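PspGI restriction endonuclease (Pyrococcus sp. GI-H, PDB 3BM3) binds its DNA substrate as a dimer, with base flipping, and probably cleaves it as a type II site-specific restriction endonuclease. Local coordinates at residues Glu165-Ala170 and Ala201-Asp206; Gln175-Lys180 and Ile185-Val190; Ser221-Ile226 and Gln241-Phe246. The protein carries 2 engineered substitutions. All coordinates share one frame; numbering follows the deposited sequence. Where two conformers were deposited one is given.

Contact 1. Residues Glu165-Ala170 and Ala201-Asp206; sequences ERWREA and AIAMLD. With nucleotides of chain A; nucleotides of chain B.
The six-membered ring of Trp-167 packs against the selenomethionine Met-204 and Ala-203, fastening the start of helix 167-181 to helix 198-206. Trp-167 CE3 lies 3.5 Å from CG of Met-204, in one of that residue's two conformers, and CH2 lies 3.7 Å from CB of Ala-203. Both partners approach the ring obliquely. The indole reaches them with CG wedged between the backbone N and the carbonyl carbon (chi1 62°). Looser than this close, buried apolar patch is the Met-aromatic contact of Met-204 SE, 5.4 Å from the centroid of the six-membered ring. On the DNA side the chemistry turns polar. The guanidinium of Arg-168 is centred over CZ2 of the indole, and its NH1 donates almost straight (174°) to OP2 of DA4 of chain B at 3.2 Å, while NH2 donates to OP1. Arg-166 points its guanidinium edge at DG7 of chain A: NE donates to O6 at 2.8 Å, and NH2 makes a weak bond to N7 at 3.0 Å. The chemistry divides: an apolar patch holds the two helices together, while the flanking arginines face the DNA, one at a guanine's major-groove edge and one at a phosphate.

Contact 2. Residues Gln175-Lys180 and Ile185-Val190; sequences QILRNK and INFWFV
Arg-178 of helix 167-181 and Ile-185, just before strand 186-191, bring the backbones to a CA-CA distance of 6.8 Å, with a short connection between helix and strand. The arginine chain runs extended from CG to NE and crosses Ile-185 obliquely, laying its guanidinium over the aliphatic branch: CG1 of Ile-185 stands over one face, toward the rim, 3.4 Å from Arg-178 CZ. That branch is placed there by chi1 of 71°, and its CD1 end meets CB of Leu-177 at 3.7 Å. Further in, Leu-177 CD1 comes to the edge of the Phe-187 ring, 3.9 Å from CE1, the two side chains crossing at about a right angle. A water joins the segments, accepting from Arg-178 NH1 at 3.0 Å and lying 2.7 Å from the Ile-185 carbonyl O. The firmer grip on the arginine comes from Asp-210, in a salt bridge to NH2, and from the carbonyl of Gly-208. A methionine in place of Arg-178 would probably leave Asp-210 without its cationic mate and the water without one of its tethers. The whole belongs to a beta-alpha-beta unit of parallel strands 155-160 and 186-191: Leu-177 also rests on Leu-156 and Phe-187 on Thr-158, while helix 249-259 covers Trp-188 on the sheet's other face.

Contact 3. Residues Ser221-Ile226 and Gln241-Phe246; sequences SLIEEI and QKIRRF
Ile-243, on strand 243-245 at one margin of the chain's mixed sheet, faces Leu-222, Ile-223 and Ile-226 of helix 216-227, the helix that follows the neighbouring parallel strand 211-214. The two short axes approach to 10.2 Å and run nearly antiparallel, at 156°, and one strand residue, Ile-243, meets three residues on the facing side of the helix. The two branches of Ile-243 divide the work. CG2, set anti to the backbone N, lies 3.9 Å from Leu-222 CD2, a side chain that it meets at a slant, and 4.0 Å from CD1 of Ile-223, which slides past it in the opposite direction. The other branch is extended at chi2 (164°), sending CD1 tip to tip against Ile-226 CD1; the modelled 3.2 Å there is tighter than carbons normally pack, and the exact spacing is doubtful. Ile-240 joins Ile-223 and Ile-226 from helix 236-240, and Ile-198 rests on Leu-222 and Ile-226, making an aliphatic cluster without a polar link between the segments. A helix laid back across the sheet between adjacent parallel strands is the hallmark of a beta-alpha-beta crossover, consistent with the mixed alpha/beta core of PDDEXK nucleases.

Contacts 2 and 3 reach the same mixed sheet, while contact 1 joins two helices packed against it through Phe-189. Contacts 1 and 2 have centres 11 Å apart and share helix 167-181, whose beginning serves the first and whose later turns serve the second; along the chain, contact 2 falls between the two segments of contact 1. Both border the second subunit. Contact 3 follows in series, 14 Å from contact 1 and 21 Å from contact 2; Leu-205 on Ile-243 links it to contact 1, and Val-190 on Phe-246 to contact 2. Apolar contacts thus connect strand 243-245, helix 198-206 and the start of helix 167-181, next to which the DNA-binding arginines of contact 1 lie.

Contact 1. Residues Glu165-Ala170 and Ala201-Asp206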
loop_
_atom_site.group_PDB
_atom_site.type_symbol
_atom_site.label_atom_id
_atom_site.label_comp_id
_atom_site.label_asym_id
_atom_site.label_seq_id
_atom_site.Cartn_x
_atom_site.Cartn_y
_atom_site.Cartn_z
ATOM N N GLU C 165 1.603 1.716 -6.025
ATOM C CA GLU C 165 1.201 0.352 -6.263
ATOM C C GLU C 165 -0.080 -0.012 -5.502
ATOM O O GLU C 165 -0.561 -1.135 -5.599
ATOM C CB GLU C 165 2.334 -0.606 -5.840
ATOM C CG GLU C 165 2.372 -1.036 -4.426
ATOM C CD GLU C 165 2.661 0.065 -3.386
ATOM O OE1 GLU C 165 3.053 1.182 -3.760
ATOM O OE2 GLU C 165 2.469 -0.214 -2.192
ATOM N N ARG C 166 -0.576 0.898 -4.660
ATOM C CA ARG C 166 -1.625 0.616 -3.703
ATOM C C ARG C 166 -2.992 0.376 -4.332
ATOM O O ARG C 166 -3.939 -0.053 -3.679
ATOM C CB ARG C 166 -1.647 1.723 -2.631
ATOM C CG ARG C 166 -0.443 1.638 -1.701
ATOM C CD ARG C 166 -0.400 2.753 -0.700
ATOM N NE ARG C 166 0.220 3.907 -1.299
ATOM C CZ ARG C 166 -0.414 4.929 -1.854
ATOM N NH1 ARG C 166 -1.739 5.041 -1.837
ATOM N NH2 ARG C 166 0.311 5.861 -2.426
ATOM N N TRP C 167 -3.110 0.667 -5.618
ATOM C CA TRP C 167 -4.300 0.286 -6.362
ATOM C C TRP C 167 -4.593 -1.194 -6.251
ATOM O O TRP C 167 -5.738 -1.581 -6.317
ATOM C CB TRP C 167 -4.183 0.664 -7.826
ATOM C CG TRP C 167 -3.123 0.054 -8.564
ATOM C CD1 TRP C 167 -1.853 0.550 -8.737
ATOM C CD2 TRP C 167 -3.190 -1.142 -9.303
ATOM N NE1 TRP C 167 -1.132 -0.284 -9.540
ATOM C CE2 TRP C 167 -1.932 -1.336 -9.902
ATOM C CE3 TRP C 167 -4.199 -2.089 -9.520
ATOM C CZ2 TRP C 167 -1.661 -2.441 -10.705
ATOM C CZ3 TRP C 167 -3.936 -3.148 -10.338
ATOM C CH2 TRP C 167 -2.673 -3.346 -10.894
ATOM N N ARG C 168 -3.566 -2.032 -6.095
ATOM C CA ARG C 168 -3.841 -3.461 -5.944
ATOM C C ARG C 168 -4.646 -3.755 -4.671
ATOM O O ARG C 168 -5.295 -4.774 -4.599
ATOM C CB ARG C 168 -2.579 -4.298 -5.998
ATOM C CG ARG C 168 -1.951 -4.302 -7.376
ATOM C CD ARG C 168 -0.903 -5.379 -7.487
ATOM N NE ARG C 168 -0.275 -5.377 -8.804
ATOM C CZ ARG C 168 0.632 -4.501 -9.197
ATOM N NH1 ARG C 168 1.106 -3.584 -8.345
ATOM N NH2 ARG C 168 1.134 -4.566 -10.423
ATOM N N GLU C 169 -4.584 -2.864 -3.668
ATOM C CA GLU C 169 -5.404 -2.979 -2.484
ATOM C C GLU C 169 -6.868 -2.970 -2.865
ATOM O O GLU C 169 -7.657 -3.687 -2.296
ATOM C CB GLU C 169 -5.159 -1.872 -1.502
ATOM C CG GLU C 169 -3.764 -1.925 -0.900
ATOM C CD GLU C 169 -3.475 -0.796 0.048
ATOM O OE1 GLU C 169 -4.283 0.153 0.126
ATOM O OE2 GLU C 169 -2.428 -0.913 0.710
ATOM N N ALA C 170 -7.202 -2.133 -3.847
ATOM C CA ALA C 170 -8.593 -2.008 -4.283
ATOM C C ALA C 170 -9.026 -3.278 -4.993
ATOM O O ALA C 170 -10.157 -3.742 -4.786
ATOM C CB ALA C 170 -8.742 -0.815 -5.182
ATOM N N ALA C 201 -5.182 1.021 -14.502
ATOM C CA ALA C 201 -6.573 1.228 -14.947
ATOM C C ALA C 201 -7.088 -0.057 -15.583
ATOM O O ALA C 201 -8.147 -0.592 -15.234
ATOM C CB ALA C 201 -6.652 2.402 -15.913
ATOM N N ILE C 202 -6.324 -0.556 -16.540
ATOM C CA ILE C 202 -6.725 -1.740 -17.302
ATOM C C ILE C 202 -6.842 -2.972 -16.404
ATOM O O ILE C 202 -7.841 -3.668 -16.410
ATOM C CB ILE C 202 -5.750 -1.981 -18.459
ATOM C CG1 ILE C 202 -5.831 -0.801 -19.438
ATOM C CG2 ILE C 202 -6.076 -3.284 -19.149
ATOM C CD1 ILE C 202 -4.798 -0.873 -20.537
ATOM N N ALA C 203 -5.800 -3.245 -15.625
ATOM C CA ALA C 203 -5.807 -4.378 -14.711
ATOM C C ALA C 203 -6.991 -4.283 -13.725
ATOM O O ALA C 203 -7.668 -5.238 -13.491
ATOM C CB ALA C 203 -4.469 -4.457 -13.959
HETATM N N MSE C 204 -7.229 -3.107 -13.159
HETATM C CA MSE C 204 -8.365 -2.934 -12.264
HETATM C C MSE C 204 -9.662 -3.310 -12.965
HETATM O O MSE C 204 -10.431 -4.138 -12.479
HETATM C CB MSE C 204 -8.453 -1.500 -11.770
HETATM C CG MSE C 204 -7.302 -1.143 -10.901
HETATM SE SE MSE C 204 -7.616 0.506 -9.934
HETATM C CE MSE C 204 -7.789 -0.320 -8.179
ATOM N N LEU C 205 -9.879 -2.713 -14.126
ATOM C CA LEU C 205 -11.132 -2.923 -14.831
ATOM C C LEU C 205 -11.358 -4.393 -15.246
ATOM O O LEU C 205 -12.513 -4.838 -15.434
ATOM C CB LEU C 205 -11.235 -1.988 -16.021
ATOM C CG LEU C 205 -11.315 -0.534 -15.634
ATOM C CD1 LEU C 205 -11.156 0.274 -16.886
ATOM C CD2 LEU C 205 -12.673 -0.244 -14.952
ATOM N N ASP C 206 -10.274 -5.136 -15.420
ATOM C CA ASP C 206 -10.342 -6.534 -15.768
ATOM C C ASP C 206 -10.442 -7.424 -14.561
ATOM O O ASP C 206 -10.631 -8.639 -14.693
ATOM C CB ASP C 206 -9.128 -6.905 -16.611
ATOM C CG ASP C 206 -9.286 -6.506 -18.057
ATOM O OD1 ASP C 206 -10.444 -6.344 -18.529
ATOM O OD2 ASP C 206 -8.249 -6.383 -18.729
ATOM P P DC A 5 -4.481 7.600 0.755
ATOM O OP1 DC A 5 -5.069 8.703 -0.024
ATOM O OP2 DC A 5 -4.641 6.193 0.301
ATOM O "O5'" DC A 5 -2.925 7.894 0.904
ATOM C "C5'" DC A 5 -2.492 9.140 1.426
ATOM C "C4'" DC A 5 -0.991 9.128 1.575
ATOM O "O4'" DC A 5 -0.661 8.086 2.511
ATOM C "C3'" DC A 5 -0.255 8.800 0.276
ATOM O "O3'" DC A 5 0.725 9.795 0.017
ATOM C "C2'" DC A 5 0.400 7.455 0.524
ATOM C "C1'" DC A 5 0.447 7.347 2.034
ATOM N N1 DC A 5 0.301 5.968 2.503
ATOM C C2 DC A 5 1.203 5.475 3.441
ATOM O O2 DC A 5 2.047 6.250 3.918
ATOM N N3 DC A 5 1.129 4.176 3.813
ATOM C C4 DC A 5 0.178 3.389 3.295
ATOM N N4 DC A 5 0.158 2.105 3.660
ATOM C C5 DC A 5 -0.788 3.884 2.376
ATOM C C6 DC A 5 -0.691 5.164 2.009
ATOM P P DA B 4 4.337 -2.372 -9.469
ATOM O OP1 DA B 4 3.967 -3.625 -10.173
ATOM O OP2 DA B 4 3.290 -1.381 -9.124
ATOM O "O5'" DA B 4 5.092 -2.797 -8.144
ATOM C "C5'" DA B 4 6.369 -3.411 -8.227
ATOM C "C4'" DA B 4 7.130 -3.174 -6.949
ATOM O "O4'" DA B 4 7.630 -1.817 -6.905
ATOM C "C3'" DA B 4 6.265 -3.349 -5.706
ATOM O "O3'" DA B 4 7.031 -4.029 -4.732
ATOM C "C2'" DA B 4 5.954 -1.922 -5.283
ATOM C "C1'" DA B 4 7.217 -1.191 -5.701
ATOM N N9 DA B 4 7.025 0.228 -5.990
ATOM C C8 DA B 4 6.037 0.811 -6.745
ATOM N N7 DA B 4 6.148 2.111 -6.848
ATOM C C5 DA B 4 7.285 2.407 -6.106
ATOM C C6 DA B 4 7.941 3.612 -5.830
ATOM N N6 DA B 4 7.534 4.794 -6.294
ATOM N N1 DA B 4 9.049 3.561 -5.055
ATOM C C2 DA B 4 9.455 2.367 -4.596
ATOM N N3 DA B 4 8.920 1.161 -4.792
ATOM C C4 DA B 4 7.828 1.256 -5.565
ATOM P P DG A 7 4.281 15.176 1.496
ATOM O OP1 DG A 7 4.355 14.650 2.877
ATOM O OP2 DG A 7 4.851 16.504 1.173
ATOM O "O5'" DG A 7 4.939 14.126 0.502
ATOM C "C5'" DG A 7 4.670 12.734 0.592
ATOM C "C4'" DG A 7 5.680 11.989 -0.244
ATOM O "O4'" DG A 7 5.399 10.569 -0.227
ATOM C "C3'" DG A 7 5.662 12.388 -1.720
ATOM O "O3'" DG A 7 6.965 12.205 -2.265
ATOM C "C2'" DG A 7 4.753 11.335 -2.320
ATOM C "C1'" DG A 7 5.289 10.135 -1.574
ATOM N N9 DG A 7 4.456 8.941 -1.602
ATOM C C8 DG A 7 3.267 8.772 -2.275
ATOM N N7 DG A 7 2.776 7.572 -2.146
ATOM C C5 DG A 7 3.688 6.913 -1.336
ATOM C C6 DG A 7 3.699 5.580 -0.863
ATOM O O6 DG A 7 2.891 4.672 -1.094
ATOM N N1 DG A 7 4.799 5.332 -0.051
ATOM C C2 DG A 7 5.775 6.252 0.257
ATOM N N2 DG A 7 6.753 5.828 1.078
ATOM N N3 DG A 7 5.789 7.489 -0.197
ATOM C C4 DG A 7 4.723 7.753 -0.979
#

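Contact 2. Residues Gln175-Lys180 and Ile185-Val190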
loop_
_atom_site.group_PDB
_atom_site.type_symbol
_atom_site.label_atom_id
_atom_site.label_comp_id
_atom_site.label_asym_id
_atom_site.label_seq_id
_atom_site.Cartn_x
_atom_site.Cartn_y
_atom_site.Cartn_z
ATOM N N GLN C 175 -12.035 -8.183 -4.652
ATOM C CA GLN C 175 -12.081 -9.642 -4.737
ATOM C C GLN C 175 -12.746 -10.201 -3.487
ATOM O O GLN C 175 -13.616 -11.061 -3.561
ATOM C CB GLN C 175 -10.663 -10.195 -4.894
ATOM C CG GLN C 175 -10.482 -11.655 -4.483
ATOM C CD GLN C 175 -11.386 -12.607 -5.242
ATOM O OE1 GLN C 175 -11.803 -12.307 -6.386
ATOM N NE2 GLN C 175 -11.711 -13.776 -4.606
ATOM N N ILE C 176 -12.339 -9.698 -2.331
ATOM C CA ILE C 176 -12.918 -10.158 -1.079
ATOM C C ILE C 176 -14.435 -9.941 -1.072
ATOM O O ILE C 176 -15.197 -10.832 -0.725
ATOM C CB ILE C 176 -12.268 -9.473 0.107
ATOM C CG1 ILE C 176 -10.788 -9.908 0.166
ATOM C CG2 ILE C 176 -12.957 -9.845 1.426
ATOM C CD1 ILE C 176 -9.953 -8.954 1.063
ATOM N N LEU C 177 -14.858 -8.767 -1.533
ATOM C CA LEU C 177 -16.279 -8.402 -1.583
ATOM C C LEU C 177 -17.036 -9.203 -2.633
ATOM O O LEU C 177 -18.136 -9.682 -2.365
ATOM C CB LEU C 177 -16.386 -6.922 -1.856
ATOM C CG LEU C 177 -16.016 -6.082 -0.621
ATOM C CD1 LEU C 177 -15.887 -4.620 -1.024
ATOM C CD2 LEU C 177 -17.033 -6.286 0.523
ATOM N N ARG C 178 -16.432 -9.387 -3.795
ATOM C CA ARG C 178 -17.057 -10.186 -4.853
ATOM C C ARG C 178 -17.189 -11.634 -4.458
ATOM O O ARG C 178 -18.196 -12.303 -4.787
ATOM C CB ARG C 178 -16.296 -10.041 -6.151
ATOM C CG ARG C 178 -16.558 -8.732 -6.754
ATOM C CD ARG C 178 -15.936 -8.540 -8.096
ATOM N NE ARG C 178 -16.040 -7.119 -8.387
ATOM C CZ ARG C 178 -17.136 -6.509 -8.862
ATOM N NH1 ARG C 178 -18.236 -7.201 -9.171
ATOM N NH2 ARG C 178 -17.126 -5.200 -9.056
ATOM N N ASN C 179 -16.188 -12.129 -3.754
ATOM C CA ASN C 179 -16.246 -13.482 -3.261
ATOM C C ASN C 179 -17.448 -13.638 -2.358
ATOM O O ASN C 179 -18.210 -14.609 -2.493
ATOM C CB ASN C 179 -14.953 -13.806 -2.527
ATOM C CG ASN C 179 -14.826 -15.254 -2.171
ATOM O OD1 ASN C 179 -15.577 -16.086 -2.671
ATOM N ND2 ASN C 179 -13.852 -15.583 -1.319
ATOM N N LYS C 180 -17.671 -12.670 -1.475
ATOM C CA LYS C 180 -18.731 -12.775 -0.495
ATOM C C LYS C 180 -20.109 -12.449 -1.076
ATOM O O LYS C 180 -21.099 -13.150 -0.792
ATOM C CB LYS C 180 -18.448 -11.893 0.713
ATOM C CG LYS C 180 -19.633 -11.910 1.668
ATOM C CD LYS C 180 -19.329 -11.417 3.019
ATOM C CE LYS C 180 -20.491 -11.712 3.960
ATOM N NZ LYS C 180 -20.655 -13.175 4.138
ATOM N N ILE C 185 -21.898 -6.514 -7.327
ATOM C CA ILE C 185 -21.523 -5.305 -6.613
ATOM C C ILE C 185 -21.029 -4.252 -7.610
ATOM O O ILE C 185 -20.666 -4.570 -8.754
ATOM C CB ILE C 185 -20.476 -5.559 -5.533
ATOM C CG1 ILE C 185 -19.099 -5.882 -6.128
ATOM C CG2 ILE C 185 -20.946 -6.637 -4.575
ATOM C CD1 ILE C 185 -18.003 -5.915 -5.041
ATOM N N ASN C 186 -21.059 -2.998 -7.161
ATOM C CA ASN C 186 -20.577 -1.863 -7.913
ATOM C C ASN C 186 -19.409 -1.304 -7.120
ATOM O O ASN C 186 -19.582 -0.785 -6.040
ATOM C CB ASN C 186 -21.665 -0.835 -8.041
ATOM C CG ASN C 186 -22.866 -1.380 -8.754
ATOM O OD1 ASN C 186 -22.790 -1.707 -9.920
ATOM N ND2 ASN C 186 -23.964 -1.543 -8.024
ATOM N N PHE C 187 -18.226 -1.448 -7.675
ATOM C CA PHE C 187 -17.020 -1.078 -6.951
ATOM C C PHE C 187 -16.247 -0.115 -7.820
ATOM O O PHE C 187 -15.814 -0.489 -8.923
ATOM C CB PHE C 187 -16.187 -2.317 -6.681
ATOM C CG PHE C 187 -15.076 -2.083 -5.722
ATOM C CD1 PHE C 187 -15.207 -2.433 -4.400
ATOM C CD2 PHE C 187 -13.891 -1.503 -6.149
ATOM C CE1 PHE C 187 -14.180 -2.208 -3.502
ATOM C CE2 PHE C 187 -12.866 -1.273 -5.252
ATOM C CZ PHE C 187 -13.008 -1.639 -3.952
ATOM N N TRP C 188 -16.112 1.130 -7.344
ATOM C CA TRP C 188 -15.496 2.170 -8.132
ATOM C C TRP C 188 -14.240 2.628 -7.422
ATOM O O TRP C 188 -14.209 2.710 -6.212
ATOM C CB TRP C 188 -16.425 3.370 -8.332
ATOM C CG TRP C 188 -17.712 3.076 -9.033
ATOM C CD1 TRP C 188 -18.140 1.888 -9.518
ATOM C CD2 TRP C 188 -18.768 4.012 -9.286
ATOM N NE1 TRP C 188 -19.402 2.015 -10.055
ATOM C CE2 TRP C 188 -19.792 3.317 -9.949
ATOM C CE3 TRP C 188 -18.915 5.385 -9.076
ATOM C CZ2 TRP C 188 -20.961 3.947 -10.362
ATOM C CZ3 TRP C 188 -20.101 5.997 -9.463
ATOM C CH2 TRP C 188 -21.080 5.286 -10.115
ATOM N N PHE C 189 -13.219 2.933 -8.205
ATOM C CA PHE C 189 -11.952 3.379 -7.664
ATOM C C PHE C 189 -11.756 4.811 -8.075
ATOM O O PHE C 189 -11.892 5.181 -9.246
ATOM C CB PHE C 189 -10.824 2.564 -8.268
ATOM C CG PHE C 189 -9.458 2.981 -7.816
ATOM C CD1 PHE C 189 -8.901 2.405 -6.681
ATOM C CD2 PHE C 189 -8.765 3.950 -8.476
ATOM C CE1 PHE C 189 -7.652 2.819 -6.222
ATOM C CE2 PHE C 189 -7.509 4.356 -8.017
ATOM C CZ PHE C 189 -6.963 3.773 -6.915
ATOM N N VAL C 190 -11.330 5.602 -7.106
ATOM C CA VAL C 190 -10.989 6.994 -7.328
ATOM C C VAL C 190 -9.551 7.227 -6.869
ATOM O O VAL C 190 -9.226 6.940 -5.734
ATOM C CB VAL C 190 -11.898 7.929 -6.509
ATOM C CG1 VAL C 190 -11.488 9.359 -6.705
ATOM C CG2 VAL C 190 -13.336 7.696 -6.841
HETATM O O HOH W 1 -19.792 -5.506 -11.171
#

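Contact 3. Residues Ser221-Ile226 and Gln241-Phe246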
loop_
_atom_site.group_PDB
_atom_site.type_symbol
_atom_site.label_atom_id
_atom_site.label_comp_id
_atom_site.label_asym_id
_atom_site.label_seq_id
_atom_site.Cartn_x
_atom_site.Cartn_y
_atom_site.Cartn_z
ATOM N N SER C 221 -4.404 12.468 -20.942
ATOM C CA SER C 221 -3.141 11.814 -21.287
ATOM C C SER C 221 -3.270 10.307 -21.081
ATOM O O SER C 221 -2.705 9.532 -21.833
ATOM C CB SER C 221 -1.975 12.385 -20.473
ATOM O OG SER C 221 -2.194 12.294 -19.069
ATOM N N LEU C 222 -4.041 9.898 -20.078
ATOM C CA LEU C 222 -4.239 8.483 -19.830
ATOM C C LEU C 222 -4.984 7.856 -20.979
ATOM O O LEU C 222 -4.575 6.806 -21.490
ATOM C CB LEU C 222 -4.966 8.249 -18.493
ATOM C CG LEU C 222 -5.414 6.804 -18.298
ATOM C CD1 LEU C 222 -4.214 5.842 -18.338
ATOM C CD2 LEU C 222 -6.230 6.671 -17.029
ATOM N N ILE C 223 -6.055 8.504 -21.417
ATOM C CA ILE C 223 -6.820 8.017 -22.555
ATOM C C ILE C 223 -5.948 7.995 -23.817
ATOM O O ILE C 223 -6.006 7.041 -24.602
ATOM C CB ILE C 223 -8.107 8.841 -22.752
ATOM C CG1 ILE C 223 -9.056 8.709 -21.553
ATOM C CG2 ILE C 223 -8.822 8.447 -24.062
ATOM C CD1 ILE C 223 -9.404 7.306 -21.137
ATOM N N GLU C 224 -5.100 9.001 -23.986
ATOM C CA GLU C 224 -4.220 9.054 -25.146
ATOM C C GLU C 224 -3.275 7.856 -25.155
ATOM O O GLU C 224 -3.050 7.244 -26.199
ATOM C CB GLU C 224 -3.420 10.359 -25.161
ATOM C CG GLU C 224 -2.555 10.535 -26.409
ATOM C CD GLU C 224 -3.352 10.340 -27.680
ATOM O OE1 GLU C 224 -4.475 10.883 -27.734
ATOM O OE2 GLU C 224 -2.860 9.654 -28.623
ATOM N N GLU C 225 -2.713 7.528 -23.991
ATOM C CA GLU C 225 -1.873 6.346 -23.864
ATOM C C GLU C 225 -2.624 5.096 -24.281
ATOM O O GLU C 225 -2.098 4.259 -25.013
ATOM C CB GLU C 225 -1.368 6.168 -22.447
ATOM C CG GLU C 225 -0.314 7.116 -22.037
ATOM C CD GLU C 225 0.207 6.793 -20.657
ATOM O OE1 GLU C 225 0.353 5.591 -20.343
ATOM O OE2 GLU C 225 0.487 7.736 -19.899
ATOM N N ILE C 226 -3.854 4.964 -23.805
ATOM C CA ILE C 226 -4.689 3.840 -24.168
ATOM C C ILE C 226 -4.872 3.780 -25.694
ATOM O O ILE C 226 -4.701 2.730 -26.320
ATOM C CB ILE C 226 -6.028 3.913 -23.402
ATOM C CG1 ILE C 226 -5.759 3.628 -21.916
ATOM C CG2 ILE C 226 -7.049 2.947 -23.984
ATOM C CD1 ILE C 226 -6.977 3.786 -20.972
ATOM N N GLN C 241 -14.590 3.495 -21.722
ATOM C CA GLN C 241 -15.921 3.780 -21.199
ATOM C C GLN C 241 -16.018 3.731 -19.678
ATOM O O GLN C 241 -16.875 4.383 -19.107
ATOM C CB GLN C 241 -16.946 2.834 -21.788
ATOM C CG GLN C 241 -17.150 3.049 -23.288
ATOM C CD GLN C 241 -17.755 1.836 -24.011
ATOM O OE1 GLN C 241 -17.897 1.844 -25.243
ATOM N NE2 GLN C 241 -18.081 0.772 -23.247
ATOM N N LYS C 242 -15.141 2.943 -19.071
ATOM C CA LYS C 242 -15.125 2.710 -17.640
ATOM C C LYS C 242 -14.095 3.587 -16.930
ATOM O O LYS C 242 -13.973 3.504 -15.722
ATOM C CB LYS C 242 -14.833 1.238 -17.375
ATOM C CG LYS C 242 -15.980 0.318 -17.862
ATOM C CD LYS C 242 -15.584 -1.175 -17.984
ATOM C CE LYS C 242 -16.685 -1.989 -18.728
ATOM N NZ LYS C 242 -16.763 -1.827 -20.242
ATOM N N ILE C 243 -13.353 4.404 -17.665
ATOM C CA ILE C 243 -12.378 5.307 -17.061
ATOM C C ILE C 243 -12.983 6.681 -17.165
ATOM O O ILE C 243 -13.413 7.065 -18.220
ATOM C CB ILE C 243 -11.018 5.265 -17.810
ATOM C CG1 ILE C 243 -10.394 3.878 -17.666
ATOM C CG2 ILE C 243 -10.085 6.329 -17.317
ATOM C CD1 ILE C 243 -9.247 3.633 -18.699
ATOM N N ARG C 244 -13.001 7.406 -16.055
ATOM C CA ARG C 244 -13.744 8.644 -15.973
ATOM C C ARG C 244 -12.916 9.688 -15.256
ATOM O O ARG C 244 -12.055 9.372 -14.447
ATOM C CB ARG C 244 -15.041 8.454 -15.185
ATOM C CG ARG C 244 -15.956 7.339 -15.615
ATOM C CD ARG C 244 -16.712 7.724 -16.798
ATOM N NE ARG C 244 -17.820 8.613 -16.426
ATOM C CZ ARG C 244 -18.418 9.442 -17.274
ATOM N NH1 ARG C 244 -17.974 9.548 -18.517
ATOM N NH2 ARG C 244 -19.418 10.184 -16.870
ATOM N N ARG C 245 -13.222 10.945 -15.529
ATOM C CA ARG C 245 -12.662 12.014 -14.740
ATOM C C ARG C 245 -13.288 12.003 -13.358
ATOM O O ARG C 245 -14.475 11.745 -13.184
ATOM C CB ARG C 245 -12.962 13.355 -15.424
ATOM C CG ARG C 245 -12.316 13.542 -16.725
ATOM C CD ARG C 245 -12.768 14.885 -17.289
ATOM N NE ARG C 245 -12.002 15.289 -18.473
ATOM C CZ ARG C 245 -12.289 14.930 -19.729
ATOM N NH1 ARG C 245 -13.329 14.140 -19.991
ATOM N NH2 ARG C 245 -11.532 15.364 -20.738
ATOM N N PHE C 246 -12.486 12.373 -12.368
ATOM C CA PHE C 246 -12.978 12.589 -11.022
ATOM C C PHE C 246 -14.252 13.427 -11.001
ATOM O O PHE C 246 -15.208 13.121 -10.313
ATOM C CB PHE C 246 -11.892 13.277 -10.206
ATOM C CG PHE C 246 -12.334 13.662 -8.826
ATOM C CD1 PHE C 246 -12.275 12.751 -7.796
ATOM C CD2 PHE C 246 -12.844 14.922 -8.566
ATOM C CE1 PHE C 246 -12.658 13.112 -6.523
ATOM C CE2 PHE C 246 -13.248 15.275 -7.286
ATOM C CZ PHE C 246 -13.147 14.360 -6.277
#